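Local coordinates for pyrroline-5-carboxylate reductase catalytic N-terminal domain-containing protein (Sinorhizobium meliloti, PDB 4HUJ), which is of unknown function but probably acts as an oxidoreductase that binds a dinucleotide cofactor of the NAD(P) type through a Rossmann-like domain, at residues Q107-A112 and P140-V145; V144-N149 and F170-H175. All coordinates share one frame; numbering follows the deposited sequence.

Contact 1: Q107-A112 and P140-V145; sequences QIVVDA and PGAKVV
Lys-143 and Gln-107 begin a ladder of four backbone hydrogen bonds between two parallel strands. Lys-143 N gives its proton to Gln-107 O at 3.0 Å. Val-109 then bonds both ways. Its N donates to Lys-143 O at 2.9 Å, and its O accepts from Val-145 N, also at 2.9 Å. The last rung runs from Asp-111 N to Val-145 O at 2.8 Å. Val-109 thus bridges Lys-143 and Val-145, while Lys-143 and Val-145 each bridge two residues of 107-111, the staggered pattern of a parallel pair. Weaker CA-H...O contacts fill in between, such as Val-110 CA to Val-145 O at 3.2 Å. The strand axes cross at -28°, a twisted pair.

Apolar contacts lie on both faces. On the face of Ile-108, Val-110 and Val-145, CG2 of Ile-108 meets CG2 of Val-145 at 4.2 Å, and the two side chains cross obliquely. The Ile-108 chi1 of -69° puts CG1 beside the backbone N and leaves CG2 anti to that N, where it reaches Val-145. On the other face, Val-109 uses both its CB and a methyl. CG2 touches Ala-142 CB at 3.7 Å, and CB lies 4.2 Å from Val-144 CG2.

The polar ends turn to other partners. Asp-111 has one carboxylate oxygen on Ser-113 and the other on Thr-132, which probably fixes the rotation of the group. Lys-143 extends to a salt bridge with Asp-177.

The pair closes a beta-alpha-beta unit of strand 108-111, helix 131-138 and strand 143-147. Helix 131-138 covers Val-144 and Asp-111. Helix 176-188 packs on Ile-108, Val-110 and Val-145 from the opposite face. Strand 84-88 flanks 108-111 on its far edge.

Contact 2: V144-N149 and F170-H175; sequences VVKAFN and FLSGNH
Leu-171 sets its side chain across that of Val-145, on the face they share with Ala-147. Its CD1 reaches Val-145 CG1 at 3.9 Å, and its CB sits 3.8 Å from Ala-147 CB. With chi1 at 71° the Leu-171 CG sits between the backbone N and the carbonyl carbon, and CD1 is the branch that reaches Val-145. On the other face, Ser-172 OG lies over Lys-146 CB at 3.6 Å. The hydroxyl stays against that carbon but bonds to Gln-206 and Ser-202, while Lys-146 NZ reaches Thr-132.

Two backbone hydrogen bonds join Lys-146 and Ser-172 in an antiparallel hydrogen-bonded pair. Lys-146 N donates to Ser-172 O at 2.7 Å. Ser-172 N donates back to Lys-146 O at 3.0 Å, with a more bent N-H...O angle of 141°. Lys-146 O also accepts from the side-chain amide of Gln-206. Gly-173 comes close to the Val-144 carbonyl, with little room for a side chain.

Beyond this pair, water links the segments. Val-144 O accepts from two waters, one held by Asn-174 N and the other by His-175 N. A third water takes the proton of Val-144 N at 3.0 Å and lies at the edge of the His-175 ring, 2.9 Å from NE2. At the far end, a fourth water receives the Phe-148 N-H and donates to Phe-170 O.

The contact is an antiparallel step in the mixed sheet. Strand 192-195 lies beside 166-173, and Leu-171 touches its Pro-193 and Asp-195. His-175 is the N-cap of helix 176-188, which covers Val-145, while helix 131-138 packs against Val-144 and Lys-146.

Contacts 1 and 2 are neighbours in one mixed sheet, with centres about 9 Å apart. Strand 143-147 belongs to both, and Val-144 and Val-145 are common to the two. The strand pairs with 108-111 on one edge, parallel, and with 166-173 on the other, antiparallel. Along the chain the order is 108-111, 143-147, 166-173. A probable hydrogen bond from Ala-147 N to Asp-111 O, at 3.3 Å, carries the parallel pairing on. Here the sheet passes from its parallel part, consistent with a Rossmann-type dinucleotide-binding fold, to an antiparallel strand. Helices 131-138 and 176-188 cover opposite faces of the shared strand, and its residues 144-147 are buried.

Contact 1: Q107-A112 and P140-V145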
# COMPACT_ATOMS: atom_id res chain seq x y z
N GLN A 107 5.30 -7.68 11.77
CA GLN A 107 4.40 -7.12 10.77
C GLN A 107 5.16 -6.44 9.64
O GLN A 107 6.28 -5.96 9.84
CB GLN A 107 3.42 -6.13 11.40
CG GLN A 107 2.51 -6.72 12.46
CD GLN A 107 1.55 -5.69 13.02
OE1 GLN A 107 0.53 -5.37 12.41
NE2 GLN A 107 1.87 -5.17 14.19
N ILE A 108 4.53 -6.41 8.47
CA ILE A 108 5.02 -5.65 7.33
C ILE A 108 4.10 -4.46 7.14
O ILE A 108 2.88 -4.61 7.13
CB ILE A 108 5.04 -6.51 6.04
CG1 ILE A 108 6.10 -7.61 6.15
CG2 ILE A 108 5.28 -5.65 4.79
CD1 ILE A 108 5.99 -8.68 5.08
N VAL A 109 4.70 -3.28 7.01
CA VAL A 109 3.96 -2.07 6.68
C VAL A 109 4.33 -1.67 5.26
O VAL A 109 5.51 -1.55 4.94
CB VAL A 109 4.27 -0.93 7.69
CG1 VAL A 109 3.74 0.42 7.19
CG2 VAL A 109 3.67 -1.27 9.04
N VAL A 110 3.33 -1.50 4.41
CA VAL A 110 3.54 -1.05 3.03
C VAL A 110 3.22 0.43 2.94
O VAL A 110 2.07 0.83 3.12
CB VAL A 110 2.69 -1.87 2.04
CG1 VAL A 110 2.92 -1.39 0.61
CG2 VAL A 110 3.03 -3.35 2.16
N ASP A 111 4.24 1.26 2.69
CA ASP A 111 4.03 2.70 2.51
C ASP A 111 3.63 3.00 1.07
O ASP A 111 4.45 2.94 0.16
CB ASP A 111 5.30 3.46 2.90
CG ASP A 111 5.15 4.98 2.76
OD1 ASP A 111 4.01 5.48 2.63
OD2 ASP A 111 6.19 5.67 2.79
N ALA A 112 2.34 3.29 0.87
CA ALA A 112 1.82 3.64 -0.45
C ALA A 112 1.64 5.15 -0.64
O ALA A 112 1.08 5.59 -1.65
CB ALA A 112 0.51 2.91 -0.72
N PRO A 140 8.35 1.51 14.46
CA PRO A 140 9.51 0.71 14.88
C PRO A 140 9.14 -0.75 15.08
O PRO A 140 8.06 -1.05 15.60
CB PRO A 140 9.92 1.35 16.21
CG PRO A 140 8.66 1.96 16.73
CD PRO A 140 7.97 2.48 15.50
N GLY A 141 10.00 -1.65 14.62
CA GLY A 141 9.71 -3.07 14.69
C GLY A 141 9.12 -3.61 13.40
O GLY A 141 9.27 -4.79 13.11
N ALA A 142 8.45 -2.75 12.63
CA ALA A 142 7.86 -3.17 11.36
C ALA A 142 8.91 -3.26 10.27
O ALA A 142 9.88 -2.50 10.27
CB ALA A 142 6.76 -2.20 10.94
N LYS A 143 8.73 -4.21 9.36
CA LYS A 143 9.51 -4.25 8.13
C LYS A 143 8.71 -3.47 7.08
O LYS A 143 7.58 -3.83 6.76
CB LYS A 143 9.78 -5.69 7.69
CG LYS A 143 10.81 -6.42 8.55
CD LYS A 143 10.96 -7.88 8.16
CE LYS A 143 11.92 -8.59 9.10
NZ LYS A 143 11.99 -10.07 8.88
N VAL A 144 9.29 -2.38 6.59
CA VAL A 144 8.58 -1.47 5.68
C VAL A 144 8.95 -1.74 4.22
O VAL A 144 10.12 -1.90 3.88
CB VAL A 144 8.84 0.02 6.03
CG1 VAL A 144 8.19 0.97 5.01
CG2 VAL A 144 8.31 0.32 7.44
N VAL A 145 7.92 -1.81 3.37
CA VAL A 145 8.10 -1.93 1.92
C VAL A 145 7.43 -0.71 1.29
O VAL A 145 6.32 -0.37 1.67
CB VAL A 145 7.46 -3.22 1.37
CG1 VAL A 145 7.53 -3.29 -0.16
CG2 VAL A 145 8.11 -4.45 1.98

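Contact 2: V144-N149 and F170-H175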
# COMPACT_ATOMS: atom_id res chain seq x y z
N VAL A 144 9.29 -2.38 6.59
CA VAL A 144 8.58 -1.47 5.68
C VAL A 144 8.95 -1.74 4.22
O VAL A 144 10.12 -1.90 3.88
CB VAL A 144 8.84 0.02 6.03
CG1 VAL A 144 8.19 0.97 5.01
CG2 VAL A 144 8.31 0.32 7.44
N VAL A 145 7.92 -1.81 3.37
CA VAL A 145 8.10 -1.93 1.92
C VAL A 145 7.43 -0.71 1.29
O VAL A 145 6.32 -0.37 1.67
CB VAL A 145 7.46 -3.22 1.37
CG1 VAL A 145 7.53 -3.29 -0.16
CG2 VAL A 145 8.11 -4.45 1.98
N LYS A 146 8.11 -0.07 0.34
CA LYS A 146 7.52 1.04 -0.42
C LYS A 146 6.90 0.47 -1.69
O LYS A 146 7.61 -0.09 -2.53
CB LYS A 146 8.61 2.07 -0.77
CG LYS A 146 8.08 3.36 -1.42
CD LYS A 146 9.22 4.29 -1.78
CE LYS A 146 8.71 5.59 -2.40
NZ LYS A 146 8.00 6.41 -1.36
N ALA A 147 5.58 0.59 -1.82
CA ALA A 147 4.85 0.05 -2.97
C ALA A 147 3.44 0.62 -3.05
O ALA A 147 2.89 1.04 -2.05
CB ALA A 147 4.80 -1.48 -2.91
N PHE A 148 2.87 0.59 -4.26
CA PHE A 148 1.51 1.08 -4.56
C PHE A 148 1.43 2.61 -4.59
O PHE A 148 0.33 3.16 -4.67
CB PHE A 148 0.44 0.54 -3.60
CG PHE A 148 0.33 -0.97 -3.56
CD1 PHE A 148 -0.21 -1.68 -4.63
CD2 PHE A 148 0.70 -1.67 -2.42
CE1 PHE A 148 -0.33 -3.07 -4.58
CE2 PHE A 148 0.59 -3.06 -2.35
CZ PHE A 148 0.06 -3.76 -3.44
N ASN A 149 2.58 3.29 -4.52
CA ASN A 149 2.59 4.75 -4.58
C ASN A 149 2.77 5.29 -6.00
O ASN A 149 2.69 6.50 -6.23
CB ASN A 149 3.73 5.29 -3.71
CG ASN A 149 5.10 5.06 -4.34
OD1 ASN A 149 5.53 3.92 -4.49
ND2 ASN A 149 5.77 6.14 -4.72
N PHE A 170 6.40 -1.15 -9.26
CA PHE A 170 7.71 -1.11 -8.60
C PHE A 170 7.56 -1.19 -7.08
O PHE A 170 6.59 -0.68 -6.50
CB PHE A 170 8.49 0.15 -9.01
CG PHE A 170 8.83 0.20 -10.47
CD1 PHE A 170 9.85 -0.60 -10.98
CD2 PHE A 170 8.12 1.02 -11.34
CE1 PHE A 170 10.18 -0.57 -12.34
CE2 PHE A 170 8.43 1.06 -12.71
CZ PHE A 170 9.47 0.27 -13.21
N LEU A 171 8.52 -1.84 -6.43
CA LEU A 171 8.58 -1.87 -4.96
C LEU A 171 10.02 -1.79 -4.51
O LEU A 171 10.94 -2.00 -5.30
CB LEU A 171 7.89 -3.11 -4.38
CG LEU A 171 8.60 -4.46 -4.56
CD1 LEU A 171 8.31 -5.38 -3.39
CD2 LEU A 171 8.17 -5.12 -5.88
N SER A 172 10.22 -1.47 -3.23
CA SER A 172 11.55 -1.37 -2.67
C SER A 172 11.45 -1.45 -1.15
O SER A 172 10.35 -1.36 -0.59
CB SER A 172 12.24 -0.07 -3.09
OG SER A 172 11.41 1.06 -2.83
N GLY A 173 12.58 -1.62 -0.49
CA GLY A 173 12.59 -1.81 0.95
C GLY A 173 13.88 -2.47 1.40
O GLY A 173 14.56 -3.14 0.62
N ASN A 174 14.20 -2.29 2.68
CA ASN A 174 15.49 -2.72 3.22
C ASN A 174 15.56 -4.20 3.58
O ASN A 174 16.66 -4.76 3.75
CB ASN A 174 15.86 -1.86 4.42
CG ASN A 174 16.03 -0.40 4.05
OD1 ASN A 174 16.31 -0.06 2.90
ND2 ASN A 174 15.83 0.47 5.04
N HIS A 175 14.39 -4.84 3.68
CA HIS A 175 14.28 -6.22 4.13
C HIS A 175 13.85 -7.13 2.99
O HIS A 175 12.68 -7.12 2.58
CB HIS A 175 13.28 -6.31 5.29
CG HIS A 175 13.52 -5.29 6.37
ND1 HIS A 175 14.43 -5.48 7.38
CD2 HIS A 175 12.96 -4.08 6.59
CE1 HIS A 175 14.43 -4.43 8.17
NE2 HIS A 175 13.54 -3.56 7.72
O HOH W 1 11.57 -4.23 3.32
O HOH W 2 12.52 -0.87 4.45
O HOH W 3 11.72 -1.32 7.97
O HOH W 4 4.26 0.59 -6.68